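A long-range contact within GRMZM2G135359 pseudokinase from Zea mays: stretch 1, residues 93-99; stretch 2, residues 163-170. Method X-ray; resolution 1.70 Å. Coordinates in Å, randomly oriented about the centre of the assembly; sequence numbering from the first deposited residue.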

ATOM      1  N   THR A  93       3.072   0.540 -16.410  1.00 31.96           N
ATOM      2  CA  THR A  93       3.724  -0.668 -16.900  1.00 33.98           C
ATOM      3  C   THR A  93       4.172  -1.552 -15.743  1.00 33.19           C
ATOM      4  O   THR A  93       3.892  -2.742 -15.739  1.00 34.43           O
ATOM      5  CB  THR A  93       4.923  -0.319 -17.807  1.00 35.59           C
ATOM      6  OG1 THR A  93       4.436   0.370 -18.961  1.00 36.73           O
ATOM      7  CG2 THR A  93       5.674  -1.581 -18.238  1.00 36.70           C
ATOM      8  N   ASN A  94       4.819  -0.955 -14.750  1.00 35.42           N
ATOM      9  CA  ASN A  94       5.298  -1.706 -13.591  1.00 37.34           C
ATOM     10  C   ASN A  94       4.177  -2.292 -12.720  1.00 37.12           C
ATOM     11  O   ASN A  94       4.251  -3.453 -12.329  1.00 37.10           O
ATOM     12  CB  ASN A  94       6.264  -0.853 -12.772  1.00 40.69           C
ATOM     13  CG  ASN A  94       7.608  -0.684 -13.465  1.00 45.31           C
ATOM     14  OD1 ASN A  94       8.146   0.419 -13.551  1.00 45.80           O
ATOM     15  ND2 ASN A  94       8.147  -1.788 -13.980  1.00 48.35           N
ATOM     16  N   LEU A  95       3.126  -1.518 -12.445  1.00 34.63           N
ATOM     17  CA  LEU A  95       1.979  -2.065 -11.702  1.00 35.15           C
ATOM     18  C   LEU A  95       1.160  -3.075 -12.500  1.00 34.48           C
ATOM     19  O   LEU A  95       0.488  -3.919 -11.912  1.00 37.80           O
ATOM     20  CB  LEU A  95       1.079  -0.946 -11.160  1.00 34.04           C
ATOM     21  CG  LEU A  95       1.764  -0.001 -10.172  1.00 36.14           C
ATOM     22  CD1 LEU A  95       0.775   1.009  -9.607  1.00 36.22           C
ATOM     23  CD2 LEU A  95       2.445  -0.772  -9.047  1.00 39.00           C
ATOM     24  N   SER A  96       1.220  -3.027 -13.828  1.00 36.33           N
ATOM     25  CA  SER A  96       0.512  -4.024 -14.638  1.00 38.77           C
ATOM     26  C   SER A  96       1.038  -5.451 -14.389  1.00 40.81           C
ATOM     27  O   SER A  96       0.325  -6.414 -14.633  1.00 41.53           O
ATOM     28  CB  SER A  96       0.613  -3.697 -16.128  1.00 40.58           C
ATOM     29  OG  SER A  96       1.928  -3.926 -16.595  1.00 43.61           O
ATOM     30  N   LYS A  97       2.272  -5.575 -13.899  1.00 44.82           N
ATOM     31  CA  LYS A  97       2.867  -6.883 -13.587  1.00 49.47           C
ATOM     32  C   LYS A  97       2.573  -7.371 -12.163  1.00 52.62           C
ATOM     33  O   LYS A  97       3.041  -8.441 -11.769  1.00 54.71           O
ATOM     34  CB  LYS A  97       4.384  -6.846 -13.805  1.00 50.67           C
ATOM     35  CG  LYS A  97       4.831  -6.440 -15.205  1.00 51.42           C
ATOM     36  CD  LYS A  97       4.063  -7.134 -16.329  1.00 53.78           C
ATOM     37  CE  LYS A  97       4.159  -8.656 -16.293  1.00 55.45           C
ATOM     38  NZ  LYS A  97       5.424  -9.180 -16.884  1.00 57.14           N
ATOM     39  N   VAL A  98       1.813  -6.594 -11.391  1.00 52.64           N
ATOM     40  CA  VAL A  98       1.364  -7.028 -10.071  1.00 48.90           C
ATOM     41  C   VAL A  98      -0.125  -7.348 -10.129  1.00 48.39           C
ATOM     42  O   VAL A  98      -0.942  -6.546 -10.600  1.00 49.05           O
ATOM     43  CB  VAL A  98       1.617  -5.957  -8.996  1.00 48.66           C
ATOM     44  CG1 VAL A  98       1.291  -6.499  -7.608  1.00 46.94           C
ATOM     45  CG2 VAL A  98       3.057  -5.464  -9.056  1.00 48.34           C
ATOM     46  N   SER A  99      -0.467  -8.544  -9.675  1.00 46.04           N
ATOM     47  CA  SER A  99      -1.844  -8.925  -9.471  1.00 43.68           C
ATOM     48  C   SER A  99      -1.890  -9.769  -8.205  1.00 42.00           C
ATOM     49  O   SER A  99      -2.066 -10.988  -8.269  1.00 45.36           O
ATOM     50  CB  SER A  99      -2.382  -9.718 -10.655  1.00 45.31           C
ATOM     51  OG  SER A  99      -3.723 -10.104 -10.406  1.00 46.99           O
ATOM     52  N   GLN A 163       9.946 -10.407  -4.914  1.00 45.32           N
ATOM     53  CA  GLN A 163      10.135 -11.519  -5.846  1.00 47.19           C
ATOM     54  C   GLN A 163      10.102 -11.021  -7.295  1.00 49.87           C
ATOM     55  O   GLN A 163      10.914 -11.440  -8.127  1.00 50.06           O
ATOM     56  CB  GLN A 163       9.049 -12.571  -5.617  1.00 48.39           C
ATOM     57  CG  GLN A 163       9.318 -13.928  -6.243  1.00 51.69           C
ATOM     58  CD  GLN A 163       8.144 -14.886  -6.093  1.00 54.61           C
ATOM     59  OE1 GLN A 163       7.005 -14.474  -5.837  1.00 57.39           O
ATOM     60  NE2 GLN A 163       8.416 -16.173  -6.261  1.00 55.29           N
ATOM     61  N   LEU A 164       9.164 -10.119  -7.581  1.00 51.72           N
ATOM     62  CA  LEU A 164       9.030  -9.507  -8.909  1.00 55.29           C
ATOM     63  C   LEU A 164      10.136  -8.494  -9.199  1.00 57.60           C
ATOM     64  O   LEU A 164      10.462  -8.250 -10.360  1.00 59.86           O
ATOM     65  CB  LEU A 164       7.660  -8.827  -9.061  1.00 55.76           C
ATOM     66  CG  LEU A 164       6.459  -9.661  -9.535  1.00 57.49           C
ATOM     67  CD1 LEU A 164       6.345 -10.999  -8.824  1.00 60.35           C
ATOM     68  CD2 LEU A 164       5.169  -8.871  -9.352  1.00 57.59           C
ATOM     69  N   GLN A 165      10.701  -7.907  -8.147  1.00 59.98           N
ATOM     70  CA  GLN A 165      11.726  -6.873  -8.276  1.00 62.04           C
ATOM     71  C   GLN A 165      11.069  -5.576  -8.737  1.00 63.70           C
ATOM     72  O   GLN A 165      11.387  -5.043  -9.800  1.00 65.62           O
ATOM     73  CB  GLN A 165      12.842  -7.303  -9.237  1.00 62.95           C
ATOM     74  N   THR A 166      10.144  -5.086  -7.915  1.00 62.44           N
ATOM     75  CA  THR A 166       9.406  -3.854  -8.187  1.00 61.58           C
ATOM     76  C   THR A 166       9.153  -3.102  -6.870  1.00 62.31           C
ATOM     77  O   THR A 166       8.001  -2.876  -6.489  1.00 63.74           O
ATOM     78  CB  THR A 166       8.080  -4.151  -8.928  1.00 60.51           C
ATOM     79  OG1 THR A 166       7.249  -2.982  -8.938  1.00 61.05           O
ATOM     80  CG2 THR A 166       7.315  -5.302  -8.270  1.00 61.22           C
ATOM     81  N   PRO A 167      10.237  -2.712  -6.171  1.00 61.47           N
ATOM     82  CA  PRO A 167      10.120  -2.050  -4.865  1.00 59.05           C
ATOM     83  C   PRO A 167       9.636  -0.592  -4.911  1.00 56.76           C
ATOM     84  O   PRO A 167       9.148  -0.086  -3.895  1.00 54.85           O
ATOM     85  CB  PRO A 167      11.551  -2.110  -4.320  1.00 60.31           C
ATOM     86  CG  PRO A 167      12.404  -2.077  -5.542  1.00 60.68           C
ATOM     87  CD  PRO A 167      11.653  -2.899  -6.555  1.00 61.19           C
ATOM     88  N   ALA A 168       9.766   0.071  -6.064  1.00 53.64           N
ATOM     89  CA  ALA A 168       9.332   1.468  -6.219  1.00 50.02           C
ATOM     90  C   ALA A 168       7.893   1.679  -5.751  1.00 46.68           C
ATOM     91  O   ALA A 168       7.545   2.748  -5.244  1.00 45.71           O
ATOM     92  CB  ALA A 168       9.483   1.915  -7.665  1.00 50.33           C
ATOM     93  N   ALA A 169       7.072   0.642  -5.904  1.00 45.00           N
ATOM     94  CA  ALA A 169       5.681   0.662  -5.460  1.00 44.64           C
ATOM     95  C   ALA A 169       5.512   0.770  -3.934  1.00 43.40           C
ATOM     96  O   ALA A 169       4.425   1.061  -3.449  1.00 40.28           O
ATOM     97  CB  ALA A 169       4.967  -0.578  -5.977  1.00 45.04           C
ATOM     98  N   LEU A 170       6.583   0.531  -3.182  1.00 43.59           N
ATOM     99  CA  LEU A 170       6.513   0.533  -1.727  1.00 43.30           C
ATOM    100  C   LEU A 170       7.269   1.718  -1.130  1.00 42.74           C
ATOM    101  O   LEU A 170       7.530   1.747   0.080  1.00 42.10           O
ATOM    102  CB  LEU A 170       7.100  -0.770  -1.190  1.00 44.80           C
ATOM    103  CG  LEU A 170       6.502  -2.071  -1.730  1.00 45.07           C
ATOM    104  CD1 LEU A 170       7.349  -3.260  -1.291  1.00 44.79           C
ATOM    105  CD2 LEU A 170       5.065  -2.218  -1.263  1.00 43.97           C
TER

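The last part of a helix that includes Thr93, Asn94 and Leu95, and the turn after it, pack against a segment in which a helix ends at Leu164, Gln165 leaves helical geometry with positive phi, and a short 3-10 segment follows at Ala168 and Ala169. The backbones stay well apart, with CA atoms 7.1 Å apart at Asn94 and Thr166 and 8.1 Å at Val98 and Leu164, and most of the contacts between them are made by side chains. No hydrogen bond crosses the gap, and the contact buries a modest 204 Å².

Apolar packing dominates. Leu95 CD2 lies 4.0 Å from Ala169 CB: the leucine leaves its backbone sideways, but its end comes nearer, to the methyl of Ala169. Val98 CG2 lies 4.0 Å from Leu164 CD2 and 4.3 Å from Thr166 CG2, bringing three methyls together.

Polar atoms contribute little. Lys97 O comes within 3.2 Å of Leu164 CD2, a close approach to a methyl, while the lysine side chain leads away at its end. Thr166 OG1 sits 4.5 Å from Asn94 CB and is buried without a hydrogen-bonding partner.

Within the first stretch, Val98 N donates a hydrogen bond to Leu95 O at 3.0 Å and Lys97 N donates a hydrogen bond to Asn94 O at 3.3 Å, tying the turn to the helix; in the second, Leu170 N donates a hydrogen bond to Pro167 O at 2.7 Å, spanning Ala168 and Ala169.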